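Local coordinates for tryptophan halogenase superfamily (Brevundimonas sp. BAL3, PDB 6FRL), which is a flavin-dependent halogenase that prefers bromination over chlorination and probably acts on an aromatic, indole-like substrate, at residues Y119-K122 and Q123-A126. Residues are numbered along the deposited sequence; the frame is centred on the assembly and turned at random.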
ATOM      1  N   TYR B 119       2.611 -20.720 -11.836  1.00 27.77           N
ATOM      2  CA  TYR B 119       2.871 -22.146 -11.842  1.00 30.15           C
ATOM      3  C   TYR B 119       1.600 -22.924 -12.284  1.00 32.02           C
ATOM      4  O   TYR B 119       1.676 -23.834 -13.126  1.00 30.18           O
ATOM      5  CB  TYR B 119       3.343 -22.606 -10.468  1.00 32.98           C
ATOM      6  CG  TYR B 119       4.651 -21.999 -10.015  1.00 35.60           C
ATOM      7  CD1 TYR B 119       5.879 -22.553 -10.377  1.00 38.70           C
ATOM      8  CD2 TYR B 119       4.663 -20.866  -9.195  1.00 40.60           C
ATOM      9  CE1 TYR B 119       7.085 -21.980  -9.949  1.00 43.46           C
ATOM     10  CE2 TYR B 119       5.855 -20.280  -8.748  1.00 42.67           C
ATOM     11  CZ  TYR B 119       7.061 -20.838  -9.120  1.00 45.35           C
ATOM     12  OH  TYR B 119       8.221 -20.235  -8.674  1.00 50.28           O
ATOM     13  N   TRP B 120       0.428 -22.534 -11.754  1.00 31.69           N
ATOM     14  CA  TRP B 120      -0.845 -23.128 -12.163  1.00 28.44           C
ATOM     15  C   TRP B 120      -1.087 -22.974 -13.664  1.00 30.15           C
ATOM     16  O   TRP B 120      -1.562 -23.906 -14.324  1.00 31.04           O
ATOM     17  CB  TRP B 120      -2.016 -22.517 -11.396  1.00 28.86           C
ATOM     18  CG  TRP B 120      -3.339 -23.118 -11.751  1.00 28.76           C
ATOM     19  CD1 TRP B 120      -3.845 -24.313 -11.323  1.00 28.69           C
ATOM     20  CD2 TRP B 120      -4.307 -22.566 -12.636  1.00 26.95           C
ATOM     21  NE1 TRP B 120      -5.090 -24.530 -11.877  1.00 28.60           N
ATOM     22  CE2 TRP B 120      -5.396 -23.472 -12.689  1.00 27.82           C
ATOM     23  CE3 TRP B 120      -4.367 -21.390 -13.382  1.00 26.15           C
ATOM     24  CZ2 TRP B 120      -6.541 -23.238 -13.480  1.00 28.06           C
ATOM     25  CZ3 TRP B 120      -5.503 -21.153 -14.179  1.00 25.92           C
ATOM     26  CH2 TRP B 120      -6.574 -22.076 -14.215  1.00 26.59           C
ATOM     27  N   LEU B 121      -0.778 -21.807 -14.214  1.00 29.79           N
ATOM     28  CA  LEU B 121      -0.922 -21.615 -15.661  1.00 30.89           C
ATOM     29  C   LEU B 121       0.012 -22.486 -16.509  1.00 32.38           C
ATOM     30  O   LEU B 121      -0.430 -23.043 -17.511  1.00 33.39           O
ATOM     31  CB  LEU B 121      -0.772 -20.142 -16.054  1.00 28.57           C
ATOM     32  CG  LEU B 121      -1.988 -19.309 -15.655  1.00 27.04           C
ATOM     33  CD1 LEU B 121      -1.652 -17.830 -15.520  1.00 26.78           C
ATOM     34  CD2 LEU B 121      -3.112 -19.549 -16.658  1.00 27.37           C
ATOM     35  N   LYS B 122       1.278 -22.601 -16.114  1.00 34.37           N
ATOM     36  CA  LYS B 122       2.217 -23.509 -16.780  1.00 38.40           C
ATOM     37  C   LYS B 122       1.642 -24.919 -16.877  1.00 39.23           C
ATOM     38  O   LYS B 122       1.597 -25.515 -17.958  1.00 37.96           O
ATOM     39  CB  LYS B 122       3.577 -23.576 -16.056  1.00 40.55           C
ATOM     40  CG  LYS B 122       4.463 -24.696 -16.599  1.00 40.58           C
ATOM     41  CD  LYS B 122       5.879 -24.613 -16.001  1.00 44.87           C
ATOM     42  CE  LYS B 122       6.813 -25.628 -16.607  1.00 44.46           C
ATOM     43  NZ  LYS B 122       6.816 -25.462 -18.089  1.00 46.39           N
ATOM     44  N   GLN B 123       1.187 -25.437 -15.747  1.00 43.89           N
ATOM     45  CA  GLN B 123       0.624 -26.798 -15.697  1.00 46.89           C
ATOM     46  C   GLN B 123      -0.657 -26.890 -16.510  1.00 44.16           C
ATOM     47  O   GLN B 123      -0.908 -27.878 -17.191  1.00 48.17           O
ATOM     48  CB  GLN B 123       0.401 -27.255 -14.251  1.00 52.59           C
ATOM     49  CG  GLN B 123       0.274 -28.769 -14.058  1.00 61.33           C
ATOM     50  CD  GLN B 123       1.543 -29.557 -14.417  1.00 64.93           C
ATOM     51  OE1 GLN B 123       2.677 -29.074 -14.308  1.00 64.84           O
ATOM     52  NE2 GLN B 123       1.338 -30.774 -14.882  1.00 68.36           N
ATOM     53  N   ARG B 124      -1.465 -25.847 -16.457  1.00 44.71           N
ATOM     54  CA  ARG B 124      -2.671 -25.800 -17.269  1.00 47.98           C
ATOM     55  C   ARG B 124      -2.332 -25.855 -18.757  1.00 49.40           C
ATOM     56  O   ARG B 124      -3.087 -26.430 -19.527  1.00 50.21           O
ATOM     57  CB  ARG B 124      -3.489 -24.541 -16.955  1.00 41.31           C
ATOM     58  CG  ARG B 124      -4.760 -24.437 -17.747  1.00 36.54           C
ATOM     59  CD  ARG B 124      -5.499 -23.165 -17.424  1.00 36.45           C
ATOM     60  NE  ARG B 124      -6.788 -23.119 -18.124  1.00 36.92           N
ATOM     61  CZ  ARG B 124      -7.019 -22.500 -19.281  1.00 36.08           C
ATOM     62  NH1 ARG B 124      -6.088 -21.735 -19.880  1.00 37.45           N
ATOM     63  NH2 ARG B 124      -8.233 -22.570 -19.800  1.00 36.86           N
ATOM     64  N   ARG B 125      -1.212 -25.239 -19.137  1.00 53.80           N
ATOM     65  CA  ARG B 125      -0.736 -25.231 -20.522  1.00 59.65           C
ATOM     66  C   ARG B 125      -0.397 -26.668 -20.948  1.00 63.20           C
ATOM     67  O   ARG B 125      -0.758 -27.097 -22.043  1.00 63.11           O
ATOM     68  CB  ARG B 125       0.482 -24.299 -20.642  1.00 64.10           C
ATOM     69  CG  ARG B 125       0.931 -23.909 -22.032  1.00 75.55           C
ATOM     70  CD  ARG B 125       2.345 -23.325 -22.026  1.00 87.77           C
ATOM     71  NE  ARG B 125       2.340 -21.915 -21.614  1.00104.12           N
ATOM     72  CZ  ARG B 125       2.010 -20.883 -22.402  1.00115.70           C
ATOM     73  NH1 ARG B 125       1.610 -21.063 -23.667  1.00113.68           N
ATOM     74  NH2 ARG B 125       2.060 -19.643 -21.912  1.00125.65           N
ATOM     75  N   ALA B 126       0.243 -27.421 -20.053  1.00 64.00           N
ATOM     76  CA  ALA B 126       0.634 -28.807 -20.321  1.00 60.96           C
ATOM     77  C   ALA B 126      -0.455 -29.872 -20.167  1.00 58.29           C
ATOM     78  O   ALA B 126      -0.116 -31.052 -20.180  1.00 68.23           O
ATOM     79  CB  ALA B 126       1.841 -29.180 -19.465  1.00 62.60           C
TER
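Trp120 and Arg124 meet one turn apart on the last turns of the α-helix 116-125, where four successive i to i+4 hydrogen bonds run from the amides of 123-126 back to the carbonyls of 119-122. Gln123 N reaches Tyr119 O at 3.1 Å in a nearly straight bond (170°), and Arg124 N takes Trp120 O at 2.9 Å. Arg125 N bonds to Leu121 O at 2.8 Å, more bent at 144°; Ala126 N closes the series on Lys122 O as the chain leaves helical geometry. Paired backbone groups cost little to bury, which suits a helix whose Tyr119, Trp120, Leu121 and Gln123 are buried while Arg124 and Arg125 are exposed. The large apolar indole of Trp120 packs beside Tyr135, and its one polar atom, NE1, is satisfied by Ala130 O. Lys122 sends NZ to a salt bridge with Asp469, its side chain also touching Leu476 of helix 473-492; Arg125, though poorly ordered, bonds through NH2 to Asp462 O. Arg124 adds a cation-pi contact with Tyr460. An alanine in place of Trp120 would probably leave Ala130 O without its indole donor and Arg124 CD without its indole neighbour. With CG anti to the backbone N (chi1 -179°) and an extended chain, Arg124 carries its CD obliquely to the benzo end of the indole, 3.6 Å from Trp120 CH2.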